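Local coordinates for START domain-containing protein 10 (Homo sapiens, PDB 6SER), which transfers phosphatidylcholine and phosphatidylethanolamine between membranes, preferring lipids with a palmitoyl or stearoyl chain at sn-1 and an unsaturated 18-carbon chain at sn-2, at residues A[84-89]-A[171-176]; A[220-225]-A[234-239]. All coordinates share one frame; numbering follows the deposited sequence.

Contact 1. Residues A[84-89]-A[171-176]; sequences DVLHDI and YLIQST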
ATOM      1  N   ASP A  84       1.432  11.319  -6.421  1.00 21.83           N
ATOM      2  CA  ASP A  84       2.395  10.892  -7.436  1.00 25.96           C
ATOM      3  C   ASP A  84       3.395   9.899  -6.866  1.00 28.24           C
ATOM      4  O   ASP A  84       3.745   8.903  -7.521  1.00 25.56           O
ATOM      5  CB  ASP A  84       3.149  12.101  -8.004  1.00 25.70           C
ATOM      6  CG  ASP A  84       2.287  12.968  -8.901  1.00 28.10           C
ATOM      7  OD1 ASP A  84       1.204  12.509  -9.341  1.00 27.60           O
ATOM      8  OD2 ASP A  84       2.707  14.110  -9.175  1.00 33.90           O
ATOM      9  N   VAL A  85       3.872  10.158  -5.648  1.00 24.22           N
ATOM     10  CA  VAL A  85       4.919   9.330  -5.059  1.00 30.14           C
ATOM     11  C   VAL A  85       4.393   7.931  -4.764  1.00 30.72           C
ATOM     12  O   VAL A  85       5.070   6.929  -5.020  1.00 29.61           O
ATOM     13  CB  VAL A  85       5.467  10.019  -3.800  1.00 31.01           C
ATOM     14  CG1 VAL A  85       6.412   9.095  -3.041  1.00 31.61           C
ATOM     15  CG2 VAL A  85       6.149  11.318  -4.194  1.00 31.42           C
ATOM     16  N   LEU A  86       3.173   7.840  -4.232  1.00 19.84           N
ATOM     17  CA  LEU A  86       2.578   6.528  -4.018  1.00 26.19           C
ATOM     18  C   LEU A  86       2.365   5.785  -5.332  1.00 30.06           C
ATOM     19  O   LEU A  86       2.501   4.559  -5.371  1.00 33.77           O
ATOM     20  CB  LEU A  86       1.256   6.665  -3.265  1.00 24.13           C
ATOM     21  CG  LEU A  86       1.410   7.085  -1.797  1.00 39.00           C
ATOM     22  CD1 LEU A  86       0.058   7.198  -1.095  1.00 35.52           C
ATOM     23  CD2 LEU A  86       2.311   6.111  -1.080  1.00 39.59           C
ATOM     24  N   HIS A  87       2.059   6.501  -6.414  1.00 27.27           N
ATOM     25  CA  HIS A  87       1.777   5.845  -7.686  1.00 26.30           C
ATOM     26  C   HIS A  87       3.041   5.460  -8.450  1.00 27.39           C
ATOM     27  O   HIS A  87       3.015   4.494  -9.217  1.00 33.11           O
ATOM     28  CB  HIS A  87       0.916   6.753  -8.569  1.00 26.89           C
ATOM     29  CG  HIS A  87      -0.556   6.486  -8.468  1.00 27.71           C
ATOM     30  ND1 HIS A  87      -1.130   5.310  -8.900  1.00 26.73           N
ATOM     31  CD2 HIS A  87      -1.579   7.258  -8.017  1.00 24.79           C
ATOM     32  CE1 HIS A  87      -2.439   5.362  -8.709  1.00 26.01           C
ATOM     33  NE2 HIS A  87      -2.736   6.532  -8.170  1.00 29.27           N
ATOM     34  N   ASP A  88       4.147   6.186  -8.257  1.00 27.78           N
ATOM     35  CA  ASP A  88       5.308   6.101  -9.147  1.00 26.91           C
ATOM     36  C   ASP A  88       6.129   4.859  -8.832  1.00 23.62           C
ATOM     37  O   ASP A  88       7.061   4.898  -8.026  1.00 28.12           O
ATOM     38  CB  ASP A  88       6.163   7.358  -9.022  1.00 28.96           C
ATOM     39  CG  ASP A  88       7.150   7.511 -10.172  1.00 28.43           C
ATOM     40  OD1 ASP A  88       7.269   8.628 -10.708  1.00 29.03           O
ATOM     41  OD2 ASP A  88       7.804   6.510 -10.538  1.00 26.50           O
ATOM     42  N   ILE A  89       5.810   3.754  -9.515  1.00 24.74           N
ATOM     43  CA  ILE A  89       6.542   2.498  -9.324  1.00 30.73           C
ATOM     44  C   ILE A  89       8.034   2.697  -9.544  1.00 29.63           C
ATOM     45  O   ILE A  89       8.862   2.179  -8.785  1.00 30.32           O
ATOM     46  CB  ILE A  89       5.990   1.393 -10.246  1.00 34.53           C
ATOM     47  CG1 ILE A  89       4.656   0.877  -9.722  1.00 38.57           C
ATOM     48  CG2 ILE A  89       6.957   0.226 -10.327  1.00 33.18           C
ATOM     49  CD1 ILE A  89       3.494   1.319 -10.526  1.00 46.61           C
ATOM     50  N   TYR A 171      -3.981   3.787   1.329  1.00 34.79           N
ATOM     51  CA  TYR A 171      -3.609   5.121   1.749  1.00 22.35           C
ATOM     52  C   TYR A 171      -4.784   6.047   1.525  1.00 32.73           C
ATOM     53  O   TYR A 171      -5.475   5.952   0.507  1.00 30.90           O
ATOM     54  CB  TYR A 171      -2.396   5.641   0.963  1.00 24.88           C
ATOM     55  CG  TYR A 171      -1.148   4.815   1.111  1.00 26.80           C
ATOM     56  CD1 TYR A 171      -0.155   5.202   2.005  1.00 32.19           C
ATOM     57  CD2 TYR A 171      -0.967   3.638   0.360  1.00 28.33           C
ATOM     58  CE1 TYR A 171       0.995   4.450   2.151  1.00 37.16           C
ATOM     59  CE2 TYR A 171       0.176   2.878   0.497  1.00 30.94           C
ATOM     60  CZ  TYR A 171       1.154   3.289   1.395  1.00 37.46           C
ATOM     61  OH  TYR A 171       2.295   2.535   1.533  1.00 47.91           O
ATOM     62  N   LEU A 172      -5.042   6.898   2.514  1.00 27.16           N
ATOM     63  CA  LEU A 172      -5.981   8.003   2.393  1.00 30.62           C
ATOM     64  C   LEU A 172      -5.160   9.281   2.456  1.00 32.08           C
ATOM     65  O   LEU A 172      -4.446   9.515   3.439  1.00 31.82           O
ATOM     66  CB  LEU A 172      -7.041   7.975   3.502  1.00 31.20           C
ATOM     67  CG  LEU A 172      -7.907   9.229   3.559  1.00 31.93           C
ATOM     68  CD1 LEU A 172      -8.834   9.237   2.367  1.00 22.61           C
ATOM     69  CD2 LEU A 172      -8.692   9.271   4.868  1.00 30.21           C
ATOM     70  N   ILE A 173      -5.212  10.074   1.395  1.00 28.60           N
ATOM     71  CA  ILE A 173      -4.554  11.369   1.366  1.00 24.79           C
ATOM     72  C   ILE A 173      -5.645  12.424   1.481  1.00 37.41           C
ATOM     73  O   ILE A 173      -6.578  12.460   0.672  1.00 32.46           O
ATOM     74  CB  ILE A 173      -3.710  11.556   0.093  1.00 32.44           C
ATOM     75  CG1 ILE A 173      -2.705  10.406  -0.071  1.00 30.92           C
ATOM     76  CG2 ILE A 173      -2.967  12.900   0.122  1.00 25.16           C
ATOM     77  CD1 ILE A 173      -1.869  10.500  -1.328  1.00 29.50           C
ATOM     78  N   GLN A 174      -5.566  13.250   2.512  1.00 33.29           N
ATOM     79  CA  GLN A 174      -6.523  14.328   2.714  1.00 35.35           C
ATOM     80  C   GLN A 174      -5.782  15.640   2.530  1.00 33.04           C
ATOM     81  O   GLN A 174      -4.805  15.909   3.242  1.00 31.85           O
ATOM     82  CB  GLN A 174      -7.169  14.237   4.096  1.00 35.35           C
ATOM     83  CG  GLN A 174      -8.140  13.062   4.224  1.00 34.20           C
ATOM     84  CD  GLN A 174      -8.484  12.720   5.662  1.00 40.12           C
ATOM     85  OE1 GLN A 174      -7.595  12.496   6.488  1.00 32.81           O
ATOM     86  NE2 GLN A 174      -9.778  12.667   5.967  1.00 47.60           N
ATOM     87  N   SER A 175      -6.213  16.428   1.548  1.00 38.83           N
ATOM     88  CA  SER A 175      -5.628  17.749   1.360  1.00 40.12           C
ATOM     89  C   SER A 175      -6.069  18.679   2.481  1.00 40.18           C
ATOM     90  O   SER A 175      -7.252  18.731   2.830  1.00 41.40           O
ATOM     91  CB  SER A 175      -6.035  18.338   0.019  1.00 40.39           C
ATOM     92  OG  SER A 175      -5.466  19.628  -0.114  1.00 44.98           O
ATOM     93  N   THR A 176      -5.117  19.409   3.048  1.00 42.93           N
ATOM     94  CA  THR A 176      -5.395  20.398   4.084  1.00 50.42           C
ATOM     95  C   THR A 176      -5.105  21.806   3.574  1.00 54.86           C
ATOM     96  O   THR A 176      -4.671  22.680   4.322  1.00 54.32           O
ATOM     97  CB  THR A 176      -4.591  20.112   5.352  1.00 40.20           C
ATOM     98  OG1 THR A 176      -3.188  20.158   5.057  1.00 37.14           O
ATOM     99  CG2 THR A 176      -4.947  18.741   5.921  1.00 42.44           C
TER

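Contact 2. Residues A[220-225]-A[234-239]; sequences LKYPEW and KPWLHP. With PO4 (phosphate ion), chain B.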
ATOM      1  N   LEU A 220       9.716  15.382  -0.777  1.00 41.18           N
ATOM      2  CA  LEU A 220      10.461  16.631  -0.926  1.00 41.51           C
ATOM      3  C   LEU A 220      11.410  16.566  -2.112  1.00 41.17           C
ATOM      4  O   LEU A 220      11.595  17.561  -2.824  1.00 38.93           O
ATOM      5  CB  LEU A 220      11.241  16.950   0.351  1.00 35.91           C
ATOM      6  CG  LEU A 220      10.426  17.108   1.636  1.00 39.13           C
ATOM      7  CD1 LEU A 220      11.344  17.289   2.835  1.00 42.08           C
ATOM      8  CD2 LEU A 220       9.461  18.272   1.511  1.00 43.06           C
ATOM      9  N   LYS A 221      12.021  15.408  -2.341  1.00 41.47           N
ATOM     10  CA  LYS A 221      12.949  15.239  -3.447  1.00 43.23           C
ATOM     11  C   LYS A 221      12.249  14.881  -4.753  1.00 41.22           C
ATOM     12  O   LYS A 221      12.903  14.856  -5.801  1.00 52.59           O
ATOM     13  CB  LYS A 221      13.993  14.169  -3.090  1.00 39.30           C
ATOM     14  CG  LYS A 221      14.951  14.592  -1.972  1.00 50.71           C
ATOM     15  CD  LYS A 221      16.077  15.473  -2.508  1.00 66.12           C
ATOM     16  CE  LYS A 221      16.897  16.119  -1.394  1.00 56.22           C
ATOM     17  NZ  LYS A 221      16.370  17.472  -1.028  1.00 63.43           N
ATOM     18  N   TYR A 222      10.932  14.631  -4.725  1.00 37.36           N
ATOM     19  CA  TYR A 222      10.281  14.077  -5.910  1.00 38.40           C
ATOM     20  C   TYR A 222      10.222  15.060  -7.074  1.00 36.55           C
ATOM     21  O   TYR A 222      10.600  14.668  -8.194  1.00 32.76           O
ATOM     22  CB  TYR A 222       8.887  13.545  -5.559  1.00 27.17           C
ATOM     23  CG  TYR A 222       8.205  12.916  -6.759  1.00 27.06           C
ATOM     24  CD1 TYR A 222       8.687  11.734  -7.309  1.00 30.39           C
ATOM     25  CD2 TYR A 222       7.089  13.511  -7.350  1.00 24.18           C
ATOM     26  CE1 TYR A 222       8.079  11.154  -8.412  1.00 27.72           C
ATOM     27  CE2 TYR A 222       6.472  12.935  -8.443  1.00 25.81           C
ATOM     28  CZ  TYR A 222       6.975  11.756  -8.974  1.00 28.21           C
ATOM     29  OH  TYR A 222       6.365  11.181 -10.067  1.00 25.85           O
ATOM     30  N   PRO A 223       9.756  16.310  -6.911  1.00 30.98           N
ATOM     31  CA  PRO A 223       9.660  17.203  -8.087  1.00 36.99           C
ATOM     32  C   PRO A 223      10.953  17.313  -8.876  1.00 39.19           C
ATOM     33  O   PRO A 223      10.925  17.221 -10.109  1.00 37.51           O
ATOM     34  CB  PRO A 223       9.239  18.543  -7.465  1.00 28.34           C
ATOM     35  CG  PRO A 223       8.452  18.129  -6.229  1.00 29.94           C
ATOM     36  CD  PRO A 223       9.247  16.971  -5.691  1.00 35.03           C
ATOM     37  N   GLU A 224      12.091  17.463  -8.192  1.00 38.14           N
ATOM     38  CA  GLU A 224      13.376  17.547  -8.883  1.00 39.83           C
ATOM     39  C   GLU A 224      13.740  16.230  -9.555  1.00 43.63           C
ATOM     40  O   GLU A 224      14.220  16.220 -10.695  1.00 43.81           O
ATOM     41  CB  GLU A 224      14.475  17.965  -7.906  1.00 50.74           C
ATOM     42  CG  GLU A 224      14.411  19.434  -7.498  1.00 66.90           C
ATOM     43  CD  GLU A 224      15.430  19.792  -6.427  1.00 84.80           C
ATOM     44  OE1 GLU A 224      15.830  18.892  -5.654  1.00 88.16           O
ATOM     45  OE2 GLU A 224      15.833  20.974  -6.364  1.00 88.65           O
ATOM     46  N   TRP A 225      13.530  15.107  -8.864  1.00 39.28           N
ATOM     47  CA  TRP A 225      13.817  13.811  -9.467  1.00 33.01           C
ATOM     48  C   TRP A 225      12.927  13.560 -10.682  1.00 30.37           C
ATOM     49  O   TRP A 225      13.401  13.112 -11.734  1.00 28.09           O
ATOM     50  CB  TRP A 225      13.640  12.700  -8.430  1.00 32.54           C
ATOM     51  CG  TRP A 225      13.998  11.350  -8.953  1.00 29.73           C
ATOM     52  CD1 TRP A 225      15.215  10.731  -8.873  1.00 30.91           C
ATOM     53  CD2 TRP A 225      13.133  10.447  -9.646  1.00 29.01           C
ATOM     54  NE1 TRP A 225      15.159   9.497  -9.468  1.00 32.82           N
ATOM     55  CE2 TRP A 225      13.892   9.296  -9.951  1.00 32.98           C
ATOM     56  CE3 TRP A 225      11.788  10.496 -10.033  1.00 24.54           C
ATOM     57  CZ2 TRP A 225      13.352   8.201 -10.634  1.00 32.74           C
ATOM     58  CZ3 TRP A 225      11.249   9.403 -10.706  1.00 28.75           C
ATOM     59  CH2 TRP A 225      12.032   8.273 -11.003  1.00 30.29           C
ATOM     60  N   LYS A 234       3.028  10.407 -16.518  1.00 29.06           N
ATOM     61  CA  LYS A 234       2.347  10.057 -15.273  1.00 34.30           C
ATOM     62  C   LYS A 234       1.074   9.326 -15.657  1.00 33.67           C
ATOM     63  O   LYS A 234      -0.021   9.906 -15.658  1.00 33.31           O
ATOM     64  CB  LYS A 234       2.041  11.301 -14.435  1.00 30.96           C
ATOM     65  CG  LYS A 234       3.266  12.048 -13.949  1.00 33.73           C
ATOM     66  CD  LYS A 234       2.875  13.216 -13.059  1.00 36.17           C
ATOM     67  CE  LYS A 234       4.102  13.923 -12.525  1.00 30.48           C
ATOM     68  NZ  LYS A 234       3.742  15.065 -11.634  1.00 34.44           N
ATOM     69  N   PRO A 235       1.181   8.046 -16.021  1.00 29.02           N
ATOM     70  CA  PRO A 235      -0.014   7.296 -16.447  1.00 29.25           C
ATOM     71  C   PRO A 235      -1.083   7.168 -15.384  1.00 32.17           C
ATOM     72  O   PRO A 235      -2.229   6.872 -15.740  1.00 30.22           O
ATOM     73  CB  PRO A 235       0.550   5.920 -16.833  1.00 34.79           C
ATOM     74  CG  PRO A 235       1.867   5.816 -16.114  1.00 34.25           C
ATOM     75  CD  PRO A 235       2.406   7.231 -16.127  1.00 34.97           C
ATOM     76  N   TRP A 236      -0.757   7.346 -14.096  1.00 31.78           N
ATOM     77  CA  TRP A 236      -1.803   7.312 -13.074  1.00 32.72           C
ATOM     78  C   TRP A 236      -2.726   8.518 -13.170  1.00 32.88           C
ATOM     79  O   TRP A 236      -3.875   8.454 -12.716  1.00 34.79           O
ATOM     80  CB  TRP A 236      -1.191   7.224 -11.674  1.00 25.18           C
ATOM     81  CG  TRP A 236      -0.126   8.248 -11.386  1.00 30.36           C
ATOM     82  CD1 TRP A 236      -0.291   9.452 -10.747  1.00 27.38           C
ATOM     83  CD2 TRP A 236       1.272   8.148 -11.694  1.00 26.80           C
ATOM     84  NE1 TRP A 236       0.915  10.105 -10.648  1.00 27.55           N
ATOM     85  CE2 TRP A 236       1.889   9.328 -11.223  1.00 26.86           C
ATOM     86  CE3 TRP A 236       2.058   7.183 -12.333  1.00 30.94           C
ATOM     87  CZ2 TRP A 236       3.255   9.560 -11.359  1.00 20.56           C
ATOM     88  CZ3 TRP A 236       3.416   7.422 -12.476  1.00 27.38           C
ATOM     89  CH2 TRP A 236       3.999   8.600 -11.990  1.00 27.07           C
ATOM     90  N   LEU A 237      -2.244   9.619 -13.751  1.00 35.65           N
ATOM     91  CA  LEU A 237      -3.077  10.783 -14.037  1.00 30.95           C
ATOM     92  C   LEU A 237      -3.655  10.750 -15.446  1.00 35.10           C
ATOM     93  O   LEU A 237      -4.734  11.301 -15.676  1.00 36.79           O
ATOM     94  CB  LEU A 237      -2.265  12.074 -13.861  1.00 29.86           C
ATOM     95  CG  LEU A 237      -1.577  12.267 -12.513  1.00 36.24           C
ATOM     96  CD1 LEU A 237      -0.842  13.608 -12.446  1.00 32.79           C
ATOM     97  CD2 LEU A 237      -2.610  12.148 -11.394  1.00 31.98           C
ATOM     98  N   HIS A 238      -2.961  10.114 -16.394  1.00 37.56           N
ATOM     99  CA  HIS A 238      -3.372  10.082 -17.798  1.00 36.30           C
ATOM    100  C   HIS A 238      -3.386   8.631 -18.247  1.00 30.95           C
ATOM    101  O   HIS A 238      -2.362   8.098 -18.697  1.00 35.16           O
ATOM    102  CB  HIS A 238      -2.444  10.932 -18.661  1.00 30.39           C
ATOM    103  CG  HIS A 238      -2.229  12.307 -18.118  1.00 39.13           C
ATOM    104  ND1 HIS A 238      -3.208  13.276 -18.145  1.00 36.78           N
ATOM    105  CD2 HIS A 238      -1.159  12.868 -17.504  1.00 44.98           C
ATOM    106  CE1 HIS A 238      -2.746  14.380 -17.585  1.00 38.42           C
ATOM    107  NE2 HIS A 238      -1.504  14.160 -17.190  1.00 40.11           N
ATOM    108  N   PRO A 239      -4.526   7.956 -18.134  1.00 33.01           N
ATOM    109  CA  PRO A 239      -4.539   6.504 -18.378  1.00 34.63           C
ATOM    110  C   PRO A 239      -4.278   6.127 -19.822  1.00 41.31           C
ATOM    111  O   PRO A 239      -3.938   4.967 -20.083  1.00 38.41           O
ATOM    112  CB  PRO A 239      -5.942   6.077 -17.920  1.00 37.65           C
ATOM    113  CG  PRO A 239      -6.757   7.340 -17.911  1.00 39.98           C
ATOM    114  CD  PRO A 239      -5.817   8.464 -17.636  1.00 31.26           C
TER
HETATM  115  P   PO4 B 301      18.625   8.219 -10.930  0.50100.64           P
HETATM  116  O1  PO4 B 301      17.405   7.657 -10.457  1.00 73.61           O
HETATM  117  O2  PO4 B 301      19.686   7.353 -10.660  1.00 94.39           O
HETATM  118  O3  PO4 B 301      18.829   9.436 -10.278  1.00 91.77           O
HETATM  119  O4  PO4 B 301      18.563   8.425 -12.338  1.00 73.61           O

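Contact 1. Residues A[84-89]-A[171-176]
The inner surface of the curved START-domain sheet meets a short helix here: Leu86, on the last turn of helix 79-87, packs against Tyr171 and Ile173 of strand 161-175. The leucine uses both methyls on one face of the tyrosine ring. CD2 stands almost over the ring centre, 3.9 Å from the Tyr171 centroid and 11° off the ring normal, which is CH-pi geometry. CD1 sits nearer the root of the ring, with Leu86 CD1 3.5 Å from Tyr171 CG. A chi1 of -70° places Leu86 CG anti to its carbonyl carbon, and from there the branched end reaches across to the strand.

In the helix-grip fold of START domains a curved, largely antiparallel sheet wraps round a long C-terminal helix, here 197-227, and the lipid is held between them. Consistent with this, Met215 of that helix touches both Leu86 and Tyr171, and a triethylene glycol, probably from the crystallisation liquor, comes within about 3 Å of the tyrosine side chain (nearest atoms); such molecules often mark pockets. Further along the strand, Ile173 adds the end of its longer branch, CD1 to Leu86 CD1 at 3.8 Å. Tyr171 and Ile173, two apart, both point toward the helix, whereas Leu172 between them points away. Ile183 of strand 181-190 touches Leu86, Tyr171 and Ile173.

Contact 2. Residues A[220-225]-A[234-239]
Van der Waals packing is what joins Tyr222 to Trp236. The two side chains approach from opposite directions, and the phenol oxygen arrives at the edge of the indole, near its plane: Tyr222 OH is 3.7 Å from Trp236 CZ2 and 4.0 Å from Trp236 CH2. With chi1 at -178° Tyr222 swings CG opposite its backbone N, and the ring extends from the helix toward 234-239. Lys234 adds a looser touch, its CE 4.3 Å from Tyr222 OH, while its CB lies 3.7 Å above the Trp236 plane, toward the rim of that face.

The polar ends are satisfied by other residues. Tyr222 OH bonds to Asp88 OD1, and one carboxylate, that of Asp84, takes both a salt bridge from Lys234 NZ and a hydrogen bond from Trp236 NE1. Backbone bonds shape 234-239 itself, for Lys234 O accepts from Leu237 N at 2.9 Å and from His238 N at 3.0 Å, closing a helix-like turn. In 220-225, Trp225 NE1 donates to O1 of a phosphate ion at 3.1 Å, with an N-H...O angle of 158°. His229 NE2 also binds this ion, which probably came from the crystallisation liquor.

Rings outside the two segments pack round them: Trp236 stacks on His87, and Tyr91 meets Tyr222 edge-to-face. At the end of the long C-terminal helix 197-227, kinked at Pro223 and Glu224, Tyr222 touches Asp84 and Val85 of helix 79-87, and Trp225 touches Glu90 and Lys94 of helix 89-95.

Segment 84-89 of contact 1 also borders contact 2, whose own segments lie at the end of helix 197-227 and in the loop beyond it. Both contacts are partly buried, but the centre of contact 1 lies about 10 Å from the chain centre and that of contact 2 about 17 Å. Contact 1, between helix and sheet, is made by hydrocarbon groups and a ring face. Contact 2 buries less surface, 82 against 143 Å², and brings polar-tipped side chains together by packing, their bonds going to residues of 84-89. That one segment thus supplies a leucine to contact 1 and carboxylates to contact 2.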